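Local coordinates for glyoxalase family protein (PDB 2P7L) that probably catalyses the hydration of the antibiotic fosfomycin with the help of a bound manganese ion, as a member of the fosfomycin resistance protein family, at residues E77-Y82 with E103-Y108. Numbering follows the deposited sequence.
Sequences EEVDEY and EGRSIY
V79, in the first turn of helix 79-88, packs against R105, just before strand 106-110, and I107 within it. Its CB points at the strand segment, and its two methyls divide the work. CG1 lies anti to the backbone N (chi1 165°) and reaches both partners. It sits over one face of the R105 guanidinium, 3.2 Å above the plane and displaced from the centre of the group. V79 CG1 also meets I107 CG2 at 3.9 Å. CG2 of V79 lies farther back along the arginine, 4.2 Å from R105 CB.

D80 follows on the exposed side of the helix. Its CB points away from the strand, but the carboxylate turns back toward it. D80 OD2 accepts a weak hydrogen bond from R105 NH2 at 3.5 Å, with an N-H...O angle of 151°. This is also a salt bridge. OD2 lies at the guanidinium edge, near its plane, while the carboxylate itself is turned 74° from that plane. OD2 alone of the two oxygens meets R105. The R105 chain is bent at chi3, which turns the guanidinium across V79 and brings NH2 to D80.

Y82, one turn after V79, touches I107 through its CB, 3.7 Å from I107 CD1. The end of Y82 leads away from the strand, and its side chain packs on M1 of the second subunit. I107 and Y82 both also touch L119 of strand 116-120.

The contact thus has an apolar inner part and a charged, solvent-facing part. It lays helix 79-88 on strand 106-110. I107 lies about 7 Å, side chain to side chain, from E118, a probable manganese ligand. Helix packing on a sheet that supplies metal ligands is characteristic of the beta-alpha-beta-beta-beta modules of the glyoxalase/bleomycin resistance (vicinal oxygen chelate) fold.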
loop_
_atom_site.group_PDB
_atom_site.type_symbol
_atom_site.label_atom_id
_atom_site.label_comp_id
_atom_site.label_asym_id
_atom_site.label_seq_id
_atom_site.Cartn_x
_atom_site.Cartn_y
_atom_site.Cartn_z
ATOM N N GLU A 77 19.765 2.701 -12.361
ATOM C CA GLU A 77 21.000 3.424 -12.116
ATOM C C GLU A 77 20.976 4.139 -10.771
ATOM O O GLU A 77 21.947 4.804 -10.415
ATOM C CB GLU A 77 21.242 4.450 -13.230
ATOM C CG GLU A 77 21.045 3.915 -14.650
ATOM C CD GLU A 77 19.573 3.656 -14.990
ATOM O OE1 GLU A 77 18.743 4.578 -14.796
ATOM O OE2 GLU A 77 19.251 2.538 -15.455
ATOM N N GLU A 78 19.869 3.998 -10.039
ATOM C CA GLU A 78 19.701 4.648 -8.739
ATOM C C GLU A 78 19.750 3.723 -7.532
ATOM O O GLU A 78 19.739 4.189 -6.396
ATOM C CB GLU A 78 18.368 5.377 -8.671
ATOM C CG GLU A 78 18.063 6.335 -9.787
ATOM C CD GLU A 78 16.805 7.136 -9.484
ATOM O OE1 GLU A 78 16.933 8.190 -8.827
ATOM O OE2 GLU A 78 15.693 6.704 -9.877
ATOM N N VAL A 79 19.764 2.419 -7.767
ATOM C CA VAL A 79 19.783 1.470 -6.663
ATOM C C VAL A 79 20.935 1.664 -5.683
ATOM O O VAL A 79 20.737 1.593 -4.476
ATOM C CB VAL A 79 19.810 0.019 -7.185
ATOM C CG1 VAL A 79 20.204 -0.944 -6.064
ATOM C CG2 VAL A 79 18.441 -0.336 -7.728
ATOM N N ASP A 80 22.137 1.895 -6.190
ATOM C CA ASP A 80 23.275 2.080 -5.305
ATOM C C ASP A 80 23.170 3.351 -4.454
ATOM O O ASP A 80 23.388 3.315 -3.241
ATOM C CB ASP A 80 24.576 2.088 -6.115
ATOM C CG ASP A 80 24.941 0.706 -6.632
ATOM O OD1 ASP A 80 25.904 0.603 -7.421
ATOM O OD2 ASP A 80 24.265 -0.277 -6.246
ATOM N N GLU A 81 22.818 4.469 -5.077
ATOM C CA GLU A 81 22.725 5.699 -4.323
ATOM C C GLU A 81 21.688 5.577 -3.230
ATOM O O GLU A 81 21.919 6.025 -2.100
ATOM C CB GLU A 81 22.418 6.877 -5.244
ATOM C CG GLU A 81 23.548 7.124 -6.237
ATOM C CD GLU A 81 23.573 8.529 -6.799
ATOM O OE1 GLU A 81 22.501 9.080 -7.129
ATOM O OE2 GLU A 81 24.688 9.078 -6.919
ATOM N N TYR A 82 20.550 4.964 -3.544
ATOM C CA TYR A 82 19.537 4.813 -2.520
ATOM C C TYR A 82 20.039 3.898 -1.410
ATOM O O TYR A 82 19.684 4.080 -0.244
ATOM C CB TYR A 82 18.218 4.298 -3.103
ATOM C CG TYR A 82 17.302 5.431 -3.484
ATOM C CD1 TYR A 82 17.071 5.756 -4.820
ATOM C CD2 TYR A 82 16.686 6.203 -2.500
ATOM C CE1 TYR A 82 16.240 6.825 -5.166
ATOM C CE2 TYR A 82 15.861 7.271 -2.838
ATOM C CZ TYR A 82 15.644 7.571 -4.167
ATOM O OH TYR A 82 14.831 8.626 -4.490
ATOM N N GLU A 103 12.474 -9.704 -13.606
ATOM C CA GLU A 103 12.105 -9.070 -12.341
ATOM C C GLU A 103 13.331 -8.234 -11.957
ATOM O O GLU A 103 14.390 -8.787 -11.623
ATOM C CB GLU A 103 11.818 -10.145 -11.283
ATOM C CG GLU A 103 11.282 -9.630 -9.947
ATOM C CD GLU A 103 11.096 -10.745 -8.922
ATOM O OE1 GLU A 103 10.617 -10.454 -7.803
ATOM O OE2 GLU A 103 11.432 -11.911 -9.234
ATOM N N GLY A 104 13.187 -6.911 -12.031
ATOM C CA GLY A 104 14.292 -6.015 -11.726
ATOM C C GLY A 104 14.768 -5.949 -10.285
ATOM O O GLY A 104 14.153 -6.511 -9.381
ATOM N N ARG A 105 15.871 -5.242 -10.073
ATOM C CA ARG A 105 16.448 -5.087 -8.737
ATOM C C ARG A 105 15.517 -4.332 -7.791
ATOM O O ARG A 105 14.749 -3.468 -8.204
ATOM C CB ARG A 105 17.776 -4.330 -8.817
ATOM C CG ARG A 105 18.796 -4.945 -9.745
ATOM C CD ARG A 105 20.028 -4.060 -9.873
ATOM N NE ARG A 105 20.745 -3.920 -8.605
ATOM C CZ ARG A 105 21.800 -3.127 -8.427
ATOM N NH1 ARG A 105 22.261 -2.400 -9.436
ATOM N NH2 ARG A 105 22.391 -3.057 -7.240
ATOM N N SER A 106 15.593 -4.666 -6.515
ATOM C CA SER A 106 14.784 -4.002 -5.508
ATOM C C SER A 106 15.588 -3.922 -4.214
ATOM O O SER A 106 16.469 -4.735 -3.984
ATOM C CB SER A 106 13.495 -4.795 -5.243
ATOM O OG SER A 106 12.514 -4.557 -6.236
ATOM N N ILE A 107 15.320 -2.916 -3.393
ATOM C CA ILE A 107 15.981 -2.848 -2.098
ATOM C C ILE A 107 14.842 -2.741 -1.113
ATOM O O ILE A 107 13.818 -2.115 -1.393
ATOM C CB ILE A 107 16.976 -1.643 -1.950
ATOM C CG1 ILE A 107 16.310 -0.332 -2.335
ATOM C CG2 ILE A 107 18.222 -1.895 -2.796
ATOM C CD1 ILE A 107 17.312 0.810 -2.511
ATOM N N TYR A 108 14.995 -3.399 0.023
ATOM C CA TYR A 108 13.958 -3.385 1.042
ATOM C C TYR A 108 14.551 -2.899 2.354
ATOM O O TYR A 108 15.677 -3.246 2.695
ATOM C CB TYR A 108 13.374 -4.795 1.234
ATOM C CG TYR A 108 12.837 -5.437 -0.030
ATOM C CD1 TYR A 108 13.697 -5.852 -1.050
ATOM C CD2 TYR A 108 11.466 -5.632 -0.206
ATOM C CE1 TYR A 108 13.200 -6.450 -2.212
ATOM C CE2 TYR A 108 10.962 -6.227 -1.361
ATOM C CZ TYR A 108 11.830 -6.634 -2.355
ATOM O OH TYR A 108 11.333 -7.238 -3.481
#